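Local atomic coordinates of replication initiator A family protein (Staphylococcus aureus CA-347, PDB entry 4PT7), a protein that probably initiates plasmid DNA replication by assembling on the replication origin, using a DNA-binding domain of the helix-turn-helix class. Residues Lys21-Ser26 against Asp35-Tyr40; Asn53-Glu58 against Tyr63-Asn68; Lys84-Leu89 against Leu95-Arg100. All blocks are in the same frame, centred on the assembly; numbering follows the deposited sequence.

Interaction 1 of 3, residues Lys21-Ser26 against Asp35-Tyr40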
loop_
_atom_site.group_PDB
_atom_site.type_symbol
_atom_site.label_atom_id
_atom_site.label_comp_id
_atom_site.label_asym_id
_atom_site.label_seq_id
_atom_site.Cartn_x
_atom_site.Cartn_y
_atom_site.Cartn_z
ATOM N N LYS B 21 -5.777 -12.843 -19.661
ATOM C CA LYS B 21 -4.700 -13.828 -19.717
ATOM C C LYS B 21 -3.512 -13.302 -20.513
ATOM O O LYS B 21 -2.363 -13.660 -20.247
ATOM C CB LYS B 21 -5.196 -15.137 -20.348
ATOM C CG LYS B 21 -6.135 -15.959 -19.462
ATOM C CD LYS B 21 -6.250 -17.401 -19.980
ATOM C CE LYS B 21 -7.167 -18.224 -19.102
ATOM N NZ LYS B 21 -7.278 -19.644 -19.575
ATOM N N VAL B 22 -3.792 -12.448 -21.487
ATOM C CA VAL B 22 -2.736 -11.877 -22.306
ATOM C C VAL B 22 -1.717 -11.128 -21.427
ATOM O O VAL B 22 -0.574 -10.937 -21.830
ATOM C CB VAL B 22 -3.341 -10.936 -23.392
ATOM C CG1 VAL B 22 -4.001 -9.740 -22.740
ATOM C CG2 VAL B 22 -2.274 -10.507 -24.384
ATOM N N PHE B 23 -2.115 -10.725 -20.219
ATOM C CA PHE B 23 -1.191 -10.017 -19.324
ATOM C C PHE B 23 -0.124 -10.965 -18.784
ATOM O O PHE B 23 0.851 -10.526 -18.174
ATOM C CB PHE B 23 -1.932 -9.370 -18.124
ATOM C CG PHE B 23 -2.755 -8.152 -18.484
ATOM C CD1 PHE B 23 -2.782 -7.674 -19.790
ATOM C CD2 PHE B 23 -3.507 -7.491 -17.516
ATOM C CE1 PHE B 23 -3.552 -6.551 -20.127
ATOM C CE2 PHE B 23 -4.275 -6.372 -17.839
ATOM C CZ PHE B 23 -4.300 -5.900 -19.146
ATOM N N PHE B 24 -0.302 -12.263 -18.997
ATOM C CA PHE B 24 0.671 -13.226 -18.496
ATOM C C PHE B 24 1.347 -14.017 -19.611
ATOM O O PHE B 24 2.201 -14.857 -19.352
ATOM C CB PHE B 24 0.011 -14.204 -17.519
ATOM C CG PHE B 24 -0.683 -13.543 -16.365
ATOM C CD1 PHE B 24 -2.013 -13.151 -16.469
ATOM C CD2 PHE B 24 -0.016 -13.333 -15.161
ATOM C CE1 PHE B 24 -2.675 -12.562 -15.383
ATOM C CE2 PHE B 24 -0.665 -12.745 -14.072
ATOM C CZ PHE B 24 -1.999 -12.360 -14.185
ATOM N N THR B 25 0.965 -13.749 -20.851
ATOM C CA THR B 25 1.554 -14.447 -21.988
ATOM C C THR B 25 2.284 -13.464 -22.890
ATOM O O THR B 25 3.448 -13.686 -23.238
ATOM C CB THR B 25 0.478 -15.187 -22.819
ATOM O OG1 THR B 25 -0.493 -14.248 -23.299
ATOM C CG2 THR B 25 -0.224 -16.240 -21.962
ATOM N N SER B 26 1.597 -12.381 -23.253
ATOM C CA SER B 26 2.150 -11.334 -24.118
ATOM C C SER B 26 3.352 -10.658 -23.474
ATOM O O SER B 26 3.301 -10.266 -22.301
ATOM C CB SER B 26 1.082 -10.271 -24.415
ATOM O OG SER B 26 1.599 -9.204 -25.197
ATOM N N ASP B 35 0.300 -5.436 -9.130
ATOM C CA ASP B 35 -0.637 -4.411 -8.690
ATOM C C ASP B 35 -1.367 -3.755 -9.859
ATOM O O ASP B 35 -2.539 -3.383 -9.742
ATOM C CB ASP B 35 0.070 -3.350 -7.839
ATOM C CG ASP B 35 0.258 -3.799 -6.399
ATOM O OD1 ASP B 35 -0.689 -4.390 -5.834
ATOM O OD2 ASP B 35 1.342 -3.560 -5.832
ATOM N N MET B 36 -0.664 -3.613 -10.978
ATOM C CA MET B 36 -1.226 -3.026 -12.185
ATOM C C MET B 36 -2.254 -3.971 -12.814
ATOM O O MET B 36 -3.314 -3.537 -13.275
ATOM C CB MET B 36 -0.119 -2.763 -13.208
ATOM C CG MET B 36 0.738 -1.523 -12.935
ATOM S SD MET B 36 2.246 -1.485 -13.920
ATOM C CE MET B 36 3.376 -0.647 -12.794
ATOM N N LYS B 37 -1.919 -5.258 -12.866
ATOM C CA LYS B 37 -2.824 -6.240 -13.447
ATOM C C LYS B 37 -4.102 -6.321 -12.617
ATOM O O LYS B 37 -5.203 -6.360 -13.152
ATOM C CB LYS B 37 -2.143 -7.611 -13.519
ATOM C CG LYS B 37 -0.984 -7.649 -14.510
ATOM C CD LYS B 37 -0.247 -8.978 -14.467
ATOM C CE LYS B 37 1.037 -8.880 -15.281
ATOM N NZ LYS B 37 1.839 -10.120 -15.222
ATOM N N ILE B 38 -3.951 -6.344 -11.299
ATOM C CA ILE B 38 -5.096 -6.413 -10.409
ATOM C C ILE B 38 -5.917 -5.121 -10.494
ATOM O O ILE B 38 -7.139 -5.172 -10.673
ATOM C CB ILE B 38 -4.623 -6.705 -8.967
ATOM C CG1 ILE B 38 -4.141 -8.159 -8.894
ATOM C CG2 ILE B 38 -5.736 -6.446 -7.967
ATOM C CD1 ILE B 38 -3.462 -8.540 -7.601
ATOM N N ALA B 39 -5.248 -3.974 -10.402
ATOM C CA ALA B 39 -5.936 -2.692 -10.493
ATOM C C ALA B 39 -6.749 -2.638 -11.790
ATOM O O ALA B 39 -7.891 -2.182 -11.795
ATOM C CB ALA B 39 -4.927 -1.544 -10.468
ATOM N N TYR B 40 -6.152 -3.097 -12.887
ATOM C CA TYR B 40 -6.832 -3.086 -14.176
ATOM C C TYR B 40 -8.131 -3.880 -14.055
ATOM O O TYR B 40 -9.191 -3.427 -14.494
ATOM C CB TYR B 40 -5.946 -3.717 -15.254
ATOM C CG TYR B 40 -6.605 -3.796 -16.615
ATOM C CD1 TYR B 40 -6.441 -2.776 -17.562
ATOM C CD2 TYR B 40 -7.433 -4.876 -16.946
ATOM C CE1 TYR B 40 -7.097 -2.832 -18.801
ATOM C CE2 TYR B 40 -8.083 -4.942 -18.175
ATOM C CZ TYR B 40 -7.915 -3.917 -19.091
ATOM O OH TYR B 40 -8.587 -3.964 -20.282
#
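Phe23 and Phe24 on the short helix 22-25 receive Lys37 and Tyr40 from helix 34-52, the first long helix of what is most likely a winged helix-turn-helix domain. The aliphatic chain of Lys37 runs between the two phenylalanines. Its CG lies 3.9 Å from Phe23 CD2, and its CD makes an off-centre CH-pi contact with the Phe24 ring, 4.2 Å from the centroid. Phe23 instead sends its edge onto the face of Tyr40, a T-shaped pair with planes 76° apart and Phe23 CE2 3.6 Å from Tyr40 CD2. With chi1 at 178°, the Tyr40 ring swings away from the backbone nitrogen and presents its face to the Phe23 rim. Around this first shell, Tyr29 makes a second edge-to-face pair with Phe23, Pro113 touches both Phe23 and Tyr40, and the Tyr40 hydroxyl is tied to Met111 O. Phe24 pairs edge-to-face with Tyr17 of the second subunit, so the same cluster reaches the subunit interface. The Lys37 chain, extended beyond CG, delivers its ammonium to the backbone of the short helix: NZ bonds Phe23 O at 3.1 Å, standing above the carbonyl plane, 40° out of it.

Interaction 2 of 3, residues Asn53-Glu58 against Tyr63-Asn68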
loop_
_atom_site.group_PDB
_atom_site.type_symbol
_atom_site.label_atom_id
_atom_site.label_comp_id
_atom_site.label_asym_id
_atom_site.label_seq_id
_atom_site.Cartn_x
_atom_site.Cartn_y
_atom_site.Cartn_z
ATOM N N ASN B 53 -23.695 5.671 -13.732
ATOM C CA ASN B 53 -23.437 7.079 -13.447
ATOM C C ASN B 53 -23.532 7.902 -14.723
ATOM O O ASN B 53 -23.200 9.086 -14.731
ATOM C CB ASN B 53 -22.043 7.273 -12.839
ATOM C CG ASN B 53 -21.888 6.578 -11.511
ATOM O OD1 ASN B 53 -22.850 6.440 -10.756
ATOM N ND2 ASN B 53 -20.667 6.152 -11.204
ATOM N N SER B 54 -23.977 7.262 -15.801
ATOM C CA SER B 54 -24.113 7.916 -17.097
ATOM C C SER B 54 -22.781 8.454 -17.611
ATOM O O SER B 54 -22.750 9.383 -18.417
ATOM C CB SER B 54 -25.130 9.062 -17.013
ATOM O OG SER B 54 -26.362 8.609 -16.478
ATOM N N TRP B 55 -21.679 7.875 -17.143
ATOM C CA TRP B 55 -20.360 8.308 -17.594
ATOM C C TRP B 55 -20.038 7.656 -18.930
ATOM O O TRP B 55 -19.116 6.842 -19.038
ATOM C CB TRP B 55 -19.280 7.946 -16.568
ATOM C CG TRP B 55 -19.396 8.697 -15.270
ATOM C CD1 TRP B 55 -20.141 9.817 -15.034
ATOM C CD2 TRP B 55 -18.730 8.389 -14.037
ATOM N NE1 TRP B 55 -19.985 10.225 -13.732
ATOM C CE2 TRP B 55 -19.126 9.370 -13.096
ATOM C CE3 TRP B 55 -17.840 7.384 -13.633
ATOM C CZ2 TRP B 55 -18.662 9.371 -11.776
ATOM C CZ3 TRP B 55 -17.380 7.384 -12.321
ATOM C CH2 TRP B 55 -17.793 8.372 -11.407
ATOM N N VAL B 56 -20.814 8.015 -19.947
ATOM C CA VAL B 56 -20.618 7.476 -21.284
ATOM C C VAL B 56 -20.316 8.611 -22.248
ATOM O O VAL B 56 -21.004 9.628 -22.287
ATOM C CB VAL B 56 -21.864 6.708 -21.776
ATOM C CG1 VAL B 56 -21.612 6.131 -23.166
ATOM C CG2 VAL B 56 -22.210 5.606 -20.793
ATOM N N ASP B 57 -19.262 8.413 -23.020
ATOM C CA ASP B 57 -18.791 9.377 -23.998
ATOM C C ASP B 57 -19.816 9.590 -25.109
ATOM O O ASP B 57 -20.770 8.823 -25.237
ATOM C CB ASP B 57 -17.485 8.858 -24.588
ATOM C CG ASP B 57 -16.646 9.943 -25.152
ATOM O OD1 ASP B 57 -16.778 11.086 -24.673
ATOM O OD2 ASP B 57 -15.847 9.651 -26.059
ATOM N N GLU B 58 -19.619 10.625 -25.918
ATOM C CA GLU B 58 -20.534 10.906 -27.020
ATOM C C GLU B 58 -20.486 9.804 -28.074
ATOM O O GLU B 58 -21.431 9.634 -28.842
ATOM C CB GLU B 58 -20.198 12.251 -27.676
ATOM C CG GLU B 58 -21.152 13.379 -27.319
ATOM C CD GLU B 58 -21.024 13.833 -25.871
ATOM O OE1 GLU B 58 -21.859 14.661 -25.438
ATOM O OE2 GLU B 58 -20.093 13.372 -25.169
ATOM N N TYR B 63 -16.115 5.826 -19.463
ATOM C CA TYR B 63 -14.986 6.449 -18.781
ATOM C C TYR B 63 -15.212 6.611 -17.279
ATOM O O TYR B 63 -16.283 6.303 -16.758
ATOM C CB TYR B 63 -14.692 7.814 -19.420
ATOM C CG TYR B 63 -15.845 8.797 -19.336
ATOM C CD1 TYR B 63 -16.097 9.512 -18.165
ATOM C CD2 TYR B 63 -16.712 8.986 -20.418
ATOM C CE1 TYR B 63 -17.175 10.387 -18.068
ATOM C CE2 TYR B 63 -17.799 9.861 -20.330
ATOM C CZ TYR B 63 -18.023 10.557 -19.151
ATOM O OH TYR B 63 -19.099 11.416 -19.049
ATOM N N PHE B 64 -14.180 7.085 -16.588
ATOM C CA PHE B 64 -14.240 7.307 -15.145
ATOM C C PHE B 64 -14.015 8.780 -14.832
ATOM O O PHE B 64 -13.228 9.456 -15.508
ATOM C CB PHE B 64 -13.167 6.492 -14.420
ATOM C CG PHE B 64 -13.340 5.015 -14.546
ATOM C CD1 PHE B 64 -12.372 4.240 -15.178
ATOM C CD2 PHE B 64 -14.462 4.391 -14.014
ATOM C CE1 PHE B 64 -12.523 2.856 -15.278
ATOM C CE2 PHE B 64 -14.621 3.009 -14.109
ATOM C CZ PHE B 64 -13.650 2.242 -14.741
ATOM N N VAL B 65 -14.711 9.259 -13.803
ATOM C CA VAL B 65 -14.602 10.642 -13.356
ATOM C C VAL B 65 -14.340 10.600 -11.856
ATOM O O VAL B 65 -14.862 11.415 -11.102
ATOM C CB VAL B 65 -15.916 11.422 -13.580
ATOM C CG1 VAL B 65 -15.653 12.908 -13.469
ATOM C CG2 VAL B 65 -16.511 11.079 -14.921
ATOM N N TYR B 66 -13.541 9.634 -11.425
ATOM C CA TYR B 66 -13.241 9.487 -10.007
ATOM C C TYR B 66 -12.066 10.365 -9.567
ATOM O O TYR B 66 -11.084 10.532 -10.300
ATOM C CB TYR B 66 -12.934 8.021 -9.691
ATOM C CG TYR B 66 -14.131 7.087 -9.729
ATOM C CD1 TYR B 66 -14.124 5.946 -10.534
ATOM C CD2 TYR B 66 -15.234 7.301 -8.909
ATOM C CE1 TYR B 66 -15.177 5.041 -10.514
ATOM C CE2 TYR B 66 -16.302 6.394 -8.882
ATOM C CZ TYR B 66 -16.260 5.267 -9.687
ATOM O OH TYR B 66 -17.293 4.360 -9.656
ATOM N N SER B 67 -12.175 10.932 -8.372
ATOM C CA SER B 67 -11.097 11.764 -7.843
ATOM C C SER B 67 -10.008 10.831 -7.343
ATOM O O SER B 67 -10.235 9.626 -7.193
ATOM C CB SER B 67 -11.596 12.638 -6.684
ATOM O OG SER B 67 -12.096 11.851 -5.617
ATOM N N ASN B 68 -8.827 11.385 -7.099
ATOM C CA ASN B 68 -7.702 10.600 -6.615
ATOM C C ASN B 68 -8.026 9.927 -5.285
ATOM O O ASN B 68 -7.566 8.823 -5.016
ATOM C CB ASN B 68 -6.477 11.497 -6.468
ATOM C CG ASN B 68 -5.839 11.832 -7.802
ATOM O OD1 ASN B 68 -5.059 12.779 -7.913
ATOM N ND2 ASN B 68 -6.155 11.044 -8.821
HETATM O O HOH W 1 -19.573 5.541 -8.575
#
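This is an aromatic cluster built on Trp55, in the loop connection between helix 34-52 and helix 68-74. The indole is sandwiched: Asn53 CB lies over one face, and on the opposite face Val65 CG2 sits 3.5 Å from the centroid of the five-membered ring, almost on its normal. The far rim of the indole then strikes Tyr66 edge-to-face, the planes 82° apart, with Trp55 CH2 3.5 Å from Tyr66 CE2. Tyr63 closes the other end. Its CG occupies the position between backbone N and carbonyl carbon (chi1 61°), which folds the ring back over the Trp55 backbone, where Trp55 CB points into the ring face 4.0 Å from its centroid. The Tyr63 and Trp55 rings are nearly parallel but slid apart, so they barely overlap. Beside them Tyr63 N gives a nearly straight hydrogen bond to Trp55 O, 3.2 Å long at 172°. At the polar margin one water accepts from Asn53 ND2 at 2.9 Å and also bonds Tyr66 OH; that hydroxyl is further held by Arg46, while Asn53 OD1 takes the backbone N of Glu131 of the second subunit. A Schellman motif, with Ser54 at positive phi as its C-prime residue, ends helix 34-52 just before Trp55. Phe64 bonds through its backbone to Leu108 of strand 107-110, which joins the loop to the hairpin of what is probably the wing of a winged-helix domain.

Interaction 3 of 3, residues Lys84-Leu89 against Leu95-Arg100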
loop_
_atom_site.group_PDB
_atom_site.type_symbol
_atom_site.label_atom_id
_atom_site.label_comp_id
_atom_site.label_asym_id
_atom_site.label_seq_id
_atom_site.Cartn_x
_atom_site.Cartn_y
_atom_site.Cartn_z
ATOM N N LYS B 84 1.907 5.338 -9.700
ATOM C CA LYS B 84 2.646 4.302 -10.403
ATOM C C LYS B 84 1.716 3.394 -11.229
ATOM O O LYS B 84 2.052 3.020 -12.349
ATOM C CB LYS B 84 3.482 3.482 -9.409
ATOM C CG LYS B 84 4.151 2.254 -10.035
ATOM C CD LYS B 84 5.395 1.769 -9.276
ATOM C CE LYS B 84 5.129 1.438 -7.805
ATOM N NZ LYS B 84 5.006 2.656 -6.956
ATOM N N ILE B 85 0.548 3.059 -10.692
ATOM C CA ILE B 85 -0.388 2.204 -11.416
ATOM C C ILE B 85 -0.876 2.888 -12.687
ATOM O O ILE B 85 -0.786 2.315 -13.783
ATOM C CB ILE B 85 -1.569 1.797 -10.499
ATOM C CG1 ILE B 85 -1.054 0.791 -9.459
ATOM C CG2 ILE B 85 -2.707 1.179 -11.316
ATOM C CD1 ILE B 85 -2.056 0.409 -8.397
ATOM N N LYS B 86 -1.363 4.117 -12.543
ATOM C CA LYS B 86 -1.842 4.893 -13.678
ATOM C C LYS B 86 -0.757 5.030 -14.743
ATOM O O LYS B 86 -1.022 4.890 -15.941
ATOM C CB LYS B 86 -2.286 6.285 -13.217
ATOM C CG LYS B 86 -3.500 6.264 -12.294
ATOM C CD LYS B 86 -3.728 7.618 -11.606
ATOM C CE LYS B 86 -4.094 8.716 -12.571
ATOM N NZ LYS B 86 -4.282 10.004 -11.843
ATOM N N LYS B 87 0.467 5.290 -14.300
ATOM C CA LYS B 87 1.583 5.458 -15.219
ATOM C C LYS B 87 1.856 4.156 -15.969
ATOM O O LYS B 87 2.059 4.154 -17.182
ATOM C CB LYS B 87 2.840 5.884 -14.452
ATOM C CG LYS B 87 3.964 6.450 -15.330
ATOM C CD LYS B 87 3.581 7.822 -15.901
ATOM C CE LYS B 87 4.787 8.565 -16.497
ATOM N NZ LYS B 87 5.416 7.881 -17.667
ATOM N N GLY B 88 1.863 3.050 -15.235
ATOM C CA GLY B 88 2.111 1.759 -15.840
ATOM C C GLY B 88 1.022 1.358 -16.829
ATOM O O GLY B 88 1.324 0.887 -17.914
ATOM N N LEU B 89 -0.245 1.539 -16.471
ATOM C CA LEU B 89 -1.322 1.179 -17.394
ATOM C C LEU B 89 -1.276 2.087 -18.615
ATOM O O LEU B 89 -1.499 1.633 -19.742
ATOM C CB LEU B 89 -2.689 1.281 -16.708
ATOM C CG LEU B 89 -2.875 0.328 -15.520
ATOM C CD1 LEU B 89 -4.308 0.412 -14.994
ATOM C CD2 LEU B 89 -2.556 -1.091 -15.957
ATOM N N LEU B 95 -4.680 2.460 -20.475
ATOM C CA LEU B 95 -5.385 3.545 -19.808
ATOM C C LEU B 95 -5.115 4.880 -20.473
ATOM O O LEU B 95 -3.966 5.201 -20.782
ATOM C CB LEU B 95 -4.943 3.623 -18.342
ATOM C CG LEU B 95 -5.602 4.685 -17.458
ATOM C CD1 LEU B 95 -7.054 4.315 -17.244
ATOM C CD2 LEU B 95 -4.881 4.769 -16.118
ATOM N N ILE B 96 -6.176 5.649 -20.701
ATOM C CA ILE B 96 -6.056 6.974 -21.298
ATOM C C ILE B 96 -6.452 7.966 -20.214
ATOM O O ILE B 96 -7.474 7.791 -19.545
ATOM C CB ILE B 96 -7.002 7.167 -22.500
ATOM C CG1 ILE B 96 -6.630 6.204 -23.629
ATOM C CG2 ILE B 96 -6.932 8.621 -22.982
ATOM C CD1 ILE B 96 -5.210 6.346 -24.121
ATOM N N GLN B 97 -5.650 9.010 -20.049
ATOM C CA GLN B 97 -5.918 10.011 -19.024
ATOM C C GLN B 97 -6.008 11.426 -19.595
ATOM O O GLN B 97 -5.035 11.943 -20.147
ATOM C CB GLN B 97 -4.817 9.944 -17.957
ATOM C CG GLN B 97 -5.104 10.746 -16.695
ATOM C CD GLN B 97 -4.077 10.508 -15.594
ATOM O OE1 GLN B 97 -4.235 10.989 -14.471
ATOM N NE2 GLN B 97 -3.019 9.764 -15.912
ATOM N N LYS B 98 -7.182 12.042 -19.472
ATOM C CA LYS B 98 -7.397 13.411 -19.947
ATOM C C LYS B 98 -7.545 14.337 -18.740
ATOM O O LYS B 98 -8.480 14.200 -17.944
ATOM C CB LYS B 98 -8.654 13.504 -20.822
ATOM C CG LYS B 98 -8.562 12.753 -22.148
ATOM C CD LYS B 98 -9.767 13.028 -23.038
ATOM C CE LYS B 98 -9.698 12.232 -24.343
ATOM N NZ LYS B 98 -8.466 12.524 -25.131
ATOM N N ARG B 99 -6.614 15.277 -18.602
ATOM C CA ARG B 99 -6.646 16.212 -17.485
ATOM C C ARG B 99 -7.598 17.379 -17.716
ATOM O O ARG B 99 -7.788 17.831 -18.849
ATOM C CB ARG B 99 -5.240 16.743 -17.201
ATOM C CG ARG B 99 -4.323 15.728 -16.540
ATOM C CD ARG B 99 -3.020 16.370 -16.089
ATOM N NE ARG B 99 -2.273 15.508 -15.177
ATOM C CZ ARG B 99 -1.732 14.342 -15.516
ATOM N NH1 ARG B 99 -1.849 13.887 -16.758
ATOM N NH2 ARG B 99 -1.073 13.628 -14.613
ATOM N N ARG B 100 -8.196 17.856 -16.629
ATOM C CA ARG B 100 -9.126 18.975 -16.680
ATOM C C ARG B 100 -8.577 20.112 -15.819
ATOM O O ARG B 100 -9.185 21.183 -15.711
ATOM C CB ARG B 100 -10.503 18.524 -16.180
ATOM C CG ARG B 100 -11.188 17.516 -17.103
ATOM C CD ARG B 100 -12.127 16.592 -16.346
ATOM N NE ARG B 100 -13.256 17.289 -15.739
ATOM C CZ ARG B 100 -14.138 16.709 -14.929
ATOM N NH1 ARG B 100 -14.017 15.424 -14.629
ATOM N NH2 ARG B 100 -15.143 17.410 -14.421
#
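The Gln97 carboxamide meets Lys86 from one side of its plane: CE and NZ of the lysine both lie on that side, while the guanidinium of Arg99 lies on the other, Gln97 OE1 lying over one face of the Arg99 guanidinium, offset toward its rim. OE1 accepts from Lys86 NZ at 2.8 Å, but the bond is weak. Lys86 CE sits almost as near, 3.0 Å from Gln97 OE1, and the CE-NZ-OE1 angle is only about 81°, so the ammonium is poorly aimed at the oxygen. Lys86 arrives there because its chain bends at chi3 (66°) and crosses the extended Gln97 chain at about a right angle. The other end of the amide is taken up by Glu90, whose OE1 accepts from Gln97 NE2, consistent with the amide orientation modelled. Beneath this polar layer the contact is apolar. Leu89 CB and Leu95 CB abut at 3.6 Å, and Leu95 CD2 reaches back along the helix to lie 3.9 Å from Lys86 O. The axes of 84-89 and strand 95-98 approach to 8.1 Å, with 114° between their directions. Leu95 also touches Leu108 of the antiparallel strand 107-110, and Leu89 touches Met36 of helix 34-52. These elements match the third helix and the wing of a winged-helix domain, where such a helix commonly contacts DNA. Chemically, the Gln97 oxygen may be polarised by Lys86 and, more distantly, by Arg99, but with the Lys86 bond so weak it is the buried leucine pair that would mainly hold helix to strand.

How the interactions relate
The three contacts follow one another along the chain and share helix 34-52 as a common support. Interaction 1 uses one side of that helix, and interaction 3 packs on another: Ala39 CB meets Ile85 CG2 at 3.6 Å. Interaction 2 begins just past its end, about 23 Å from interaction 1 between centres and without touching it; it does meet interaction 3, centres about 14 Å apart, where Val65 CG1 packs against Arg100 NH1. Interactions 1 and 2 both reach the second subunit, whereas interaction 3 touches no other chain of the tetramer. Sulfate, probably from the crystallisation liquor, lies about 5 Å from the Phe24 side chain and makes a long, weak ion pair with Lys84.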